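Local coordinates for putative 4-amino-4-deoxychorismate lyase (Thermus thermophilus, PDB 2ZGI), which probably acts as a pyridoxal-phosphate-dependent lyase of the class-IV aminotransferase family, putatively working on 4-amino-4-deoxychorismate, at residues D[40-45]-D[81-86]; D[33-38]-D[64-69]; D[144-149]-D[218-223]. All blocks are in the same frame, centred on the assembly; numbering follows the deposited sequence.

Interaction 1. Residues D[40-45]-D[81-86]. With PLP (pyridoxal-5'-phosphate), chain P.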
loop_
_atom_site.group_PDB
_atom_site.type_symbol
_atom_site.label_atom_id
_atom_site.label_comp_id
_atom_site.label_asym_id
_atom_site.label_seq_id
_atom_site.Cartn_x
_atom_site.Cartn_y
_atom_site.Cartn_z
ATOM N N GLU D 40 -11.048 -0.101 -35.396
ATOM C CA GLU D 40 -10.986 0.069 -33.937
ATOM C C GLU D 40 -9.561 0.320 -33.444
ATOM O O GLU D 40 -9.352 1.150 -32.555
ATOM C CB GLU D 40 -11.581 -1.157 -33.239
ATOM C CG GLU D 40 -13.127 -1.247 -33.346
ATOM C CD GLU D 40 -13.610 -2.049 -34.564
ATOM O OE1 GLU D 40 -12.796 -2.402 -35.452
ATOM O OE2 GLU D 40 -14.833 -2.312 -34.635
ATOM N N HIS D 41 -8.575 -0.365 -34.048
ATOM C CA HIS D 41 -7.169 -0.202 -33.626
ATOM C C HIS D 41 -6.669 1.181 -34.001
ATOM O O HIS D 41 -5.973 1.852 -33.220
ATOM C CB HIS D 41 -6.281 -1.280 -34.263
ATOM C CG HIS D 41 -6.395 -2.609 -33.592
ATOM N ND1 HIS D 41 -5.678 -2.928 -32.461
ATOM C CD2 HIS D 41 -7.139 -3.697 -33.888
ATOM C CE1 HIS D 41 -5.973 -4.160 -32.089
ATOM N NE2 HIS D 41 -6.866 -4.647 -32.933
ATOM N N LEU D 42 -7.030 1.649 -35.195
ATOM C CA LEU D 42 -6.552 2.987 -35.592
ATOM C C LEU D 42 -7.240 4.107 -34.806
ATOM O O LEU D 42 -6.623 5.106 -34.474
ATOM C CB LEU D 42 -6.651 3.200 -37.107
ATOM C CG LEU D 42 -5.794 2.224 -37.931
ATOM C CD1 LEU D 42 -5.950 2.462 -39.461
ATOM C CD2 LEU D 42 -4.315 2.275 -37.518
ATOM N N ALA D 43 -8.524 3.918 -34.514
ATOM C CA ALA D 43 -9.286 4.827 -33.648
ATOM C C ALA D 43 -8.658 4.890 -32.251
ATOM O O ALA D 43 -8.381 5.968 -31.738
ATOM C CB ALA D 43 -10.719 4.361 -33.551
ATOM N N ARG D 44 -8.425 3.730 -31.642
ATOM C CA ARG D 44 -7.794 3.718 -30.314
ATOM C C ARG D 44 -6.410 4.369 -30.308
ATOM O O ARG D 44 -6.101 5.170 -29.422
ATOM C CB ARG D 44 -7.691 2.297 -29.762
ATOM C CG ARG D 44 -7.113 2.283 -28.325
ATOM C CD ARG D 44 -7.222 0.920 -27.670
ATOM N NE ARG D 44 -6.247 0.011 -28.257
ATOM C CZ ARG D 44 -6.137 -1.280 -27.954
ATOM N NH1 ARG D 44 -6.958 -1.845 -27.046
ATOM N NH2 ARG D 44 -5.215 -2.009 -28.582
ATOM N N LEU D 45 -5.580 4.011 -31.294
ATOM C CA LEU D 45 -4.202 4.496 -31.390
ATOM C C LEU D 45 -4.173 6.016 -31.484
ATOM O O LEU D 45 -3.398 6.680 -30.793
ATOM C CB LEU D 45 -3.471 3.844 -32.598
ATOM C CG LEU D 45 -1.970 4.119 -32.768
ATOM C CD1 LEU D 45 -1.164 3.528 -31.592
ATOM C CD2 LEU D 45 -1.401 3.608 -34.121
ATOM N N LEU D 81 0.722 -7.816 -36.179
ATOM C CA LEU D 81 1.113 -6.505 -36.627
ATOM C C LEU D 81 1.247 -5.617 -35.433
ATOM O O LEU D 81 0.566 -5.801 -34.419
ATOM C CB LEU D 81 0.026 -5.914 -37.562
ATOM C CG LEU D 81 -0.460 -6.760 -38.736
ATOM C CD1 LEU D 81 -1.750 -6.171 -39.347
ATOM C CD2 LEU D 81 0.643 -6.737 -39.765
ATOM N N ARG D 82 2.103 -4.620 -35.560
ATOM C CA ARG D 82 2.234 -3.646 -34.527
ATOM C C ARG D 82 2.456 -2.250 -35.081
ATOM O O ARG D 82 3.341 -2.046 -35.932
ATOM C CB ARG D 82 3.405 -4.052 -33.666
ATOM C CG ARG D 82 3.458 -3.334 -32.366
ATOM C CD ARG D 82 4.884 -3.367 -31.929
ATOM N NE ARG D 82 5.171 -2.115 -31.306
ATOM C CZ ARG D 82 5.035 -1.915 -30.011
ATOM N NH1 ARG D 82 4.660 -2.930 -29.260
ATOM N NH2 ARG D 82 5.295 -0.729 -29.496
ATOM N N PHE D 83 1.673 -1.290 -34.581
ATOM C CA PHE D 83 1.742 0.097 -35.011
ATOM C C PHE D 83 2.109 0.914 -33.788
ATOM O O PHE D 83 1.438 0.832 -32.780
ATOM C CB PHE D 83 0.381 0.605 -35.519
ATOM C CG PHE D 83 -0.106 -0.036 -36.809
ATOM C CD1 PHE D 83 0.745 -0.216 -37.898
ATOM C CD2 PHE D 83 -1.453 -0.351 -36.964
ATOM C CE1 PHE D 83 0.272 -0.768 -39.096
ATOM C CE2 PHE D 83 -1.937 -0.897 -38.174
ATOM C CZ PHE D 83 -1.067 -1.109 -39.225
ATOM N N THR D 84 3.172 1.702 -33.875
ATOM C CA THR D 84 3.680 2.444 -32.712
ATOM C C THR D 84 3.833 3.915 -33.101
ATOM O O THR D 84 4.381 4.222 -34.169
ATOM C CB THR D 84 5.035 1.878 -32.226
ATOM O OG1 THR D 84 4.919 0.466 -32.067
ATOM C CG2 THR D 84 5.470 2.502 -30.886
ATOM N N VAL D 85 3.337 4.791 -32.238
ATOM C CA VAL D 85 3.474 6.229 -32.371
ATOM C C VAL D 85 4.353 6.860 -31.269
ATOM O O VAL D 85 4.118 6.673 -30.060
ATOM C CB VAL D 85 2.089 6.915 -32.351
ATOM C CG1 VAL D 85 2.232 8.416 -32.406
ATOM C CG2 VAL D 85 1.217 6.413 -33.539
ATOM N N GLY D 86 5.351 7.624 -31.695
ATOM C CA GLY D 86 6.012 8.587 -30.817
ATOM C C GLY D 86 6.220 9.863 -31.617
ATOM O O GLY D 86 5.896 9.901 -32.825
HETATM N N1 PLP P . -4.093 -5.522 -21.369
HETATM C C2 PLP P . -2.948 -4.866 -21.648
HETATM C C2A PLP P . -2.103 -4.355 -20.517
HETATM C C3 PLP P . -2.547 -4.684 -22.976
HETATM O O3 PLP P . -1.382 -4.015 -23.209
HETATM C C4 PLP P . -3.371 -5.158 -24.004
HETATM C C4A PLP P . -3.046 -4.966 -25.471
HETATM C C5 PLP P . -4.563 -5.802 -23.684
HETATM C C6 PLP P . -4.891 -5.964 -22.339
HETATM C C5A PLP P . -5.488 -6.377 -24.736
HETATM O O4P PLP P . -6.100 -5.412 -25.593
HETATM P P PLP P . -6.682 -5.760 -27.044
HETATM O O1P PLP P . -7.833 -6.715 -26.852
HETATM O O2P PLP P . -5.603 -6.416 -27.876
HETATM O O3P PLP P . -7.036 -4.378 -27.488
#

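Interaction 2. Residues D[33-38]-D[64-69]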
loop_
_atom_site.group_PDB
_atom_site.type_symbol
_atom_site.label_atom_id
_atom_site.label_comp_id
_atom_site.label_asym_id
_atom_site.label_seq_id
_atom_site.Cartn_x
_atom_site.Cartn_y
_atom_site.Cartn_z
ATOM N N GLY D 33 -4.378 -12.517 -44.722
ATOM C CA GLY D 33 -4.164 -11.179 -45.323
ATOM C C GLY D 33 -5.075 -10.036 -44.861
ATOM O O GLY D 33 -4.903 -8.886 -45.276
ATOM N N ARG D 34 -6.050 -10.334 -44.006
ATOM C CA ARG D 34 -7.052 -9.353 -43.630
ATOM C C ARG D 34 -6.856 -8.968 -42.168
ATOM O O ARG D 34 -6.955 -9.840 -41.283
ATOM C CB ARG D 34 -8.458 -9.937 -43.820
ATOM C CG ARG D 34 -9.592 -8.952 -43.559
ATOM C CD ARG D 34 -10.959 -9.633 -43.629
ATOM N NE ARG D 34 -11.264 -10.443 -42.443
ATOM C CZ ARG D 34 -11.805 -9.970 -41.319
ATOM N NH1 ARG D 34 -12.072 -8.675 -41.179
ATOM N NH2 ARG D 34 -12.051 -10.794 -40.299
ATOM N N PRO D 35 -6.582 -7.677 -41.917
ATOM C CA PRO D 35 -6.421 -7.214 -40.525
ATOM C C PRO D 35 -7.755 -7.139 -39.765
ATOM O O PRO D 35 -8.761 -6.632 -40.285
ATOM C CB PRO D 35 -5.767 -5.851 -40.653
ATOM C CG PRO D 35 -5.847 -5.456 -42.111
ATOM C CD PRO D 35 -6.220 -6.649 -42.920
ATOM N N LEU D 36 -7.745 -7.671 -38.544
ATOM C CA LEU D 36 -8.944 -7.722 -37.727
ATOM C C LEU D 36 -9.134 -6.429 -36.977
ATOM O O LEU D 36 -8.208 -5.921 -36.340
ATOM C CB LEU D 36 -8.902 -8.902 -36.756
ATOM C CG LEU D 36 -9.305 -10.283 -37.277
ATOM C CD1 LEU D 36 -8.452 -10.760 -38.413
ATOM C CD2 LEU D 36 -9.277 -11.298 -36.096
ATOM N N TRP D 37 -10.348 -5.891 -37.068
ATOM C CA TRP D 37 -10.732 -4.698 -36.333
ATOM C C TRP D 37 -9.793 -3.534 -36.558
ATOM O O TRP D 37 -9.518 -2.773 -35.653
ATOM C CB TRP D 37 -10.935 -5.007 -34.832
ATOM C CG TRP D 37 -11.795 -6.206 -34.600
ATOM C CD1 TRP D 37 -12.960 -6.518 -35.246
ATOM C CD2 TRP D 37 -11.571 -7.256 -33.651
ATOM N NE1 TRP D 37 -13.460 -7.700 -34.764
ATOM C CE2 TRP D 37 -12.630 -8.171 -33.785
ATOM C CE3 TRP D 37 -10.577 -7.506 -32.693
ATOM C CZ2 TRP D 37 -12.728 -9.318 -32.998
ATOM C CZ3 TRP D 37 -10.675 -8.644 -31.909
ATOM C CH2 TRP D 37 -11.739 -9.536 -32.071
ATOM N N LEU D 38 -9.356 -3.368 -37.804
ATOM C CA LEU D 38 -8.408 -2.310 -38.174
ATOM C C LEU D 38 -8.923 -0.919 -37.810
ATOM O O LEU D 38 -8.177 -0.087 -37.292
ATOM C CB LEU D 38 -8.052 -2.398 -39.678
ATOM C CG LEU D 38 -7.120 -1.298 -40.222
ATOM C CD1 LEU D 38 -5.756 -1.352 -39.513
ATOM C CD2 LEU D 38 -6.931 -1.394 -41.763
ATOM N N GLU D 64 -0.713 3.076 -45.776
ATOM C CA GLU D 64 0.414 2.907 -46.704
ATOM C C GLU D 64 1.391 1.856 -46.180
ATOM O O GLU D 64 1.762 0.923 -46.880
ATOM C CB GLU D 64 1.157 4.225 -46.804
ATOM C CG GLU D 64 1.647 4.610 -48.165
ATOM C CD GLU D 64 1.954 6.104 -48.219
ATOM O OE1 GLU D 64 1.027 6.897 -48.501
ATOM O OE2 GLU D 64 3.110 6.480 -47.933
ATOM N N ASP D 65 1.800 2.015 -44.927
ATOM C CA ASP D 65 2.638 1.007 -44.267
ATOM C C ASP D 65 2.015 -0.366 -44.349
ATOM O O ASP D 65 2.705 -1.363 -44.636
ATOM C CB ASP D 65 2.851 1.362 -42.793
ATOM C CG ASP D 65 3.743 2.564 -42.615
ATOM O OD1 ASP D 65 4.369 2.998 -43.620
ATOM O OD2 ASP D 65 3.841 3.060 -41.467
ATOM N N LEU D 66 0.710 -0.422 -44.075
ATOM C CA LEU D 66 0.014 -1.696 -43.996
ATOM C C LEU D 66 0.064 -2.481 -45.306
ATOM O O LEU D 66 0.360 -3.688 -45.288
ATOM C CB LEU D 66 -1.398 -1.513 -43.455
ATOM C CG LEU D 66 -2.277 -2.727 -43.172
ATOM C CD1 LEU D 66 -1.563 -3.830 -42.336
ATOM C CD2 LEU D 66 -3.560 -2.252 -42.485
ATOM N N GLU D 67 -0.165 -1.794 -46.435
ATOM C CA GLU D 67 -0.075 -2.433 -47.769
ATOM C C GLU D 67 1.283 -3.093 -47.985
ATOM O O GLU D 67 1.358 -4.249 -48.423
ATOM C CB GLU D 67 -0.281 -1.425 -48.910
ATOM C CG GLU D 67 -1.391 -0.390 -48.709
ATOM C CD GLU D 67 -1.508 0.567 -49.890
ATOM O OE1 GLU D 67 -1.063 0.167 -51.007
ATOM O OE2 GLU D 67 -2.037 1.708 -49.692
ATOM N N ALA D 68 2.344 -2.352 -47.676
ATOM C CA ALA D 68 3.713 -2.850 -47.793
ATOM C C ALA D 68 3.941 -4.089 -46.933
ATOM O O ALA D 68 4.548 -5.072 -47.394
ATOM C CB ALA D 68 4.723 -1.760 -47.432
ATOM N N LEU D 69 3.455 -4.048 -45.694
ATOM C CA LEU D 69 3.657 -5.171 -44.778
ATOM C C LEU D 69 2.959 -6.422 -45.295
ATOM O O LEU D 69 3.538 -7.516 -45.300
ATOM C CB LEU D 69 3.192 -4.824 -43.356
ATOM C CG LEU D 69 3.886 -3.674 -42.619
ATOM C CD1 LEU D 69 3.204 -3.382 -41.298
ATOM C CD2 LEU D 69 5.400 -3.954 -42.403
#

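Interaction 3. Residues D[144-149]-D[218-223]. With PLP (pyridoxal-5'-phosphate), chain P.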
loop_
_atom_site.group_PDB
_atom_site.type_symbol
_atom_site.label_atom_id
_atom_site.label_comp_id
_atom_site.label_asym_id
_atom_site.label_seq_id
_atom_site.Cartn_x
_atom_site.Cartn_y
_atom_site.Cartn_z
ATOM N N GLY D 144 4.749 -20.924 -13.503
ATOM C CA GLY D 144 4.134 -21.882 -14.402
ATOM C C GLY D 144 2.778 -21.482 -14.958
ATOM O O GLY D 144 2.058 -22.342 -15.465
ATOM N N ALA D 145 2.427 -20.188 -14.852
ATOM C CA ALA D 145 1.140 -19.650 -15.341
ATOM C C ALA D 145 1.240 -18.953 -16.696
ATOM O O ALA D 145 2.318 -18.515 -17.080
ATOM C CB ALA D 145 0.552 -18.677 -14.318
ATOM N N PHE D 146 0.101 -18.824 -17.383
ATOM C CA PHE D 146 0.038 -18.177 -18.699
ATOM C C PHE D 146 0.057 -16.650 -18.622
ATOM O O PHE D 146 0.724 -15.976 -19.419
ATOM C CB PHE D 146 -1.185 -18.662 -19.506
ATOM C CG PHE D 146 -1.341 -17.963 -20.836
ATOM C CD1 PHE D 146 -0.582 -18.362 -21.944
ATOM C CD2 PHE D 146 -2.207 -16.875 -20.971
ATOM C CE1 PHE D 146 -0.716 -17.701 -23.175
ATOM C CE2 PHE D 146 -2.336 -16.202 -22.204
ATOM C CZ PHE D 146 -1.598 -16.615 -23.292
ATOM N N GLU D 147 -0.680 -16.092 -17.670
ATOM C CA GLU D 147 -0.817 -14.641 -17.625
ATOM C C GLU D 147 -0.695 -14.163 -16.204
ATOM O O GLU D 147 -1.128 -14.857 -15.269
ATOM C CB GLU D 147 -2.177 -14.207 -18.197
ATOM C CG GLU D 147 -2.500 -12.656 -18.145
ATOM C CD GLU D 147 -1.568 -11.856 -19.044
ATOM O OE1 GLU D 147 -2.035 -11.329 -20.095
ATOM O OE2 GLU D 147 -0.367 -11.776 -18.735
ATOM N N GLY D 148 -0.121 -12.974 -16.044
ATOM C CA GLY D 148 -0.050 -12.325 -14.738
ATOM C C GLY D 148 -1.058 -11.206 -14.682
ATOM O O GLY D 148 -1.212 -10.454 -15.669
ATOM N N LEU D 149 -1.761 -11.118 -13.544
ATOM C CA LEU D 149 -2.725 -10.037 -13.289
ATOM C C LEU D 149 -2.161 -8.921 -12.423
ATOM O O LEU D 149 -1.351 -9.172 -11.505
ATOM C CB LEU D 149 -4.033 -10.602 -12.681
ATOM C CG LEU D 149 -4.646 -11.771 -13.476
ATOM C CD1 LEU D 149 -5.880 -12.374 -12.791
ATOM C CD2 LEU D 149 -4.992 -11.407 -14.904
ATOM N N SER D 218 -5.869 -9.213 -28.604
ATOM C CA SER D 218 -5.685 -9.297 -30.063
ATOM C C SER D 218 -4.807 -10.458 -30.497
ATOM O O SER D 218 -4.982 -10.976 -31.604
ATOM C CB SER D 218 -5.083 -8.004 -30.588
ATOM O OG SER D 218 -6.064 -6.993 -30.491
ATOM N N GLY D 219 -3.906 -10.872 -29.611
ATOM C CA GLY D 219 -3.003 -11.984 -29.851
ATOM C C GLY D 219 -3.471 -13.373 -29.443
ATOM O O GLY D 219 -2.797 -14.368 -29.783
ATOM N N VAL D 220 -4.580 -13.476 -28.708
ATOM C CA VAL D 220 -5.062 -14.783 -28.271
ATOM C C VAL D 220 -6.518 -15.082 -28.619
ATOM O O VAL D 220 -6.945 -16.233 -28.534
ATOM C CB VAL D 220 -4.881 -14.994 -26.701
ATOM C CG1 VAL D 220 -3.434 -15.195 -26.353
ATOM C CG2 VAL D 220 -5.445 -13.854 -25.924
ATOM N N GLY D 221 -7.299 -14.057 -28.962
ATOM C CA GLY D 221 -8.745 -14.224 -29.022
ATOM C C GLY D 221 -9.377 -14.214 -27.637
ATOM O O GLY D 221 -9.199 -13.263 -26.870
ATOM N N LEU D 222 -10.120 -15.268 -27.315
ATOM C CA LEU D 222 -10.746 -15.402 -25.992
ATOM C C LEU D 222 -10.345 -16.736 -25.402
ATOM O O LEU D 222 -10.672 -17.816 -25.945
ATOM C CB LEU D 222 -12.272 -15.294 -26.086
ATOM C CG LEU D 222 -13.076 -15.447 -24.788
ATOM C CD1 LEU D 222 -12.741 -14.370 -23.737
ATOM C CD2 LEU D 222 -14.571 -15.479 -25.098
ATOM N N LEU D 223 -9.608 -16.653 -24.306
ATOM C CA LEU D 223 -8.984 -17.811 -23.721
ATOM C C LEU D 223 -9.557 -18.015 -22.319
ATOM O O LEU D 223 -9.560 -17.073 -21.504
ATOM C CB LEU D 223 -7.483 -17.549 -23.692
ATOM C CG LEU D 223 -6.382 -18.569 -23.469
ATOM C CD1 LEU D 223 -6.391 -19.755 -24.432
ATOM C CD2 LEU D 223 -5.097 -17.789 -23.617
HETATM N N1 PLP P . -4.093 -5.522 -21.369
HETATM C C2 PLP P . -2.948 -4.866 -21.648
HETATM C C2A PLP P . -2.103 -4.355 -20.517
HETATM C C3 PLP P . -2.547 -4.684 -22.976
HETATM O O3 PLP P . -1.382 -4.015 -23.209
HETATM C C4 PLP P . -3.371 -5.158 -24.004
HETATM C C4A PLP P . -3.046 -4.966 -25.471
HETATM C C5 PLP P . -4.563 -5.802 -23.684
HETATM C C6 PLP P . -4.891 -5.964 -22.339
HETATM C C5A PLP P . -5.488 -6.377 -24.736
HETATM O O4P PLP P . -6.100 -5.412 -25.593
HETATM P P PLP P . -6.682 -5.760 -27.044
HETATM O O1P PLP P . -7.833 -6.715 -26.852
HETATM O O2P PLP P . -5.603 -6.416 -27.876
HETATM O O3P PLP P . -7.036 -4.378 -27.488
#

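Interaction 1. Residues D[40-45]-D[81-86]
L45, L42, F83 and V85 form an all-apolar seam between helix 40-45 and strand 81-86, two segments running almost parallel, at 18°, with their axes 10.4 Å apart. L45 does most of the bridging. Its CG lies anti to the backbone N (chi1 -174°), which sends the isobutyl group toward the strand, where CD2 settles between two of its residues: 3.8 Å from F83 CB and 3.9 Å from V85 CG2. L45 crosses F83 at about a right angle, and its methyl meets CB rather than the ring. L42, one turn earlier, reaches that ring obliquely, with CD2 3.9 Å from F83 CD2.

The polar bonds lie away from this seam. Within the strand, R82 NE gives a hydrogen bond of 2.7 Å to T84 OG1, tilted from the guanidinium plane, and NH2 adds a weak one. The helix, in turn, offers R44 to the cofactor. R44 NH1 donates to O3P of the pyridoxal phosphate at 2.6 Å, while NH2 makes a weak, longer bond to the same oxygen; the phosphorus lies in the plane of the guanidinium, at its edge. A bend at chi3 (73°) turns the otherwise extended chain there. With an alanine here, O3P would probably lose its charged mate and the phosphate be held less firmly. T26 OG1, bonded to R44 NH2 and H41 ND1, probably helps to position the arginine.

Helix 38-51 thus packs against one face of the antiparallel sheet that contains strands 24-31, 78-86 and 89-96. Helix 59-72 adds F62, whose ring meets that of F83 and which also touches L45 and V85, and strand 24-31 borders the contact through L28.

Interaction 2. Residues D[33-38]-D[64-69]
L66 faces P35 and L38, bridging from helix 64-69 to the short strand and helix start of 33-38. Strand 34-35 is an outermost strand of the four-stranded antiparallel sheet within this chain, so the contact joins this sheet edge and the start of helix 38-51 to helix 59-72. The L66 side chain leaves the helix with CB directed at the other segment, and CG stands anti to the backbone N (chi1 -175°), carrying the branch outward from the helix. CB and CG serve as the stem; the contacts across the segments begin at the methyls. CD2 has three neighbours: L38 CD2 at 3.6 Å, L38 CD1 at 3.8 Å and P35 CG at 4.0 Å. The two leucines reach toward each other tip to tip, so the fork of L38 receives a single methyl of L66, whereas P35 offers the outer corner of its ring obliquely. The other methyl, CD1, turns to strand 78-86, touching L81 CD1 at 3.8 Å.

L38 opens helix 38-51, directly after W37 at the N-cap position, and also packs on L28 and F83. A68 and L69 lie against L3 and M1 of the second subunit, placing this helix near the subunit interface.

With 102 Å² buried in all and methyl and methylene groups alone in touch, the contact probably depends on shape and on the exclusion of water from a partly buried patch, and carries no directional bond to fix its register.

Interaction 3. Residues D[144-149]-D[218-223]
F146 and L223 point at each other from their two segments and meet at the outer end of the phenyl ring. With CG anti to the backbone N (chi1 177°), the F146 ring is carried toward the other segment, and its CE2 and CZ atoms make the closest contacts. L223 CD2 sits obliquely to the ring, 3.5 Å from CE2 and 3.7 Å from CZ, and is the methyl through which this leucine makes the contact. V220 approaches differently: it runs alongside the phenylalanine, pointing the other way, and sets CG1 near the ring plane, at the edge, 3.8 Å from CZ. Both methyls gather at the CE2-CZ end of the ring, V220 at its edge and L223 obliquely. R162 adds a cation-pi interaction with F146, and its NH1 also bonds the carbonyl O of that residue.

V220 and G221 both face G217 in a classic beta bulge that leads from strand 212-217 toward strand 223-224. G221, at phi 77° and psi -124°, has backbone angles that call for glycine, because a CB would collide with the carbonyl O of V220. On the other side, G144 is the C-prime residue of a Schellman motif ending the helix before strand 147-151.

S218, just ahead of the bulge, grips the cofactor phosphate twice through one oxygen: its backbone N donates to PLP O2P at 2.9 Å, and its OG is hydrogen-bonded to the same O2P at 2.7 Å. Beyond F146 in the chain, E147 folds back on its neighbour: G148 N donates to E147 OE2 at 3.0 Å, meeting the anti lone pair of that oxygen. S161 OG also bonds this oxygen, while OE1 is held by T163 OG1 and the backbone N of R162.

How the interactions relate
From the N terminus, the chain passes through 33-38 and, a residue later, into 40-45 on helix 38-51. Interaction 2 closes first, when helix 59-72 brings 64-69 back, and interaction 1 closes when strand 78-86 follows. Their segments alternate, so the two loops cross, and both reach the same antiparallel sheet; H41 of one touches L36 of the other. Interaction 3 follows in series, enclosing 68 residues, largely strand and helix, and joining the strand 147-151 region to the turn after strand 212-217. It lies about 21 Å from interaction 1, centre to centre, yet H41 also touches S218, and both interactions supply partners to the phosphate of PLP, which thus links two parts of the fold.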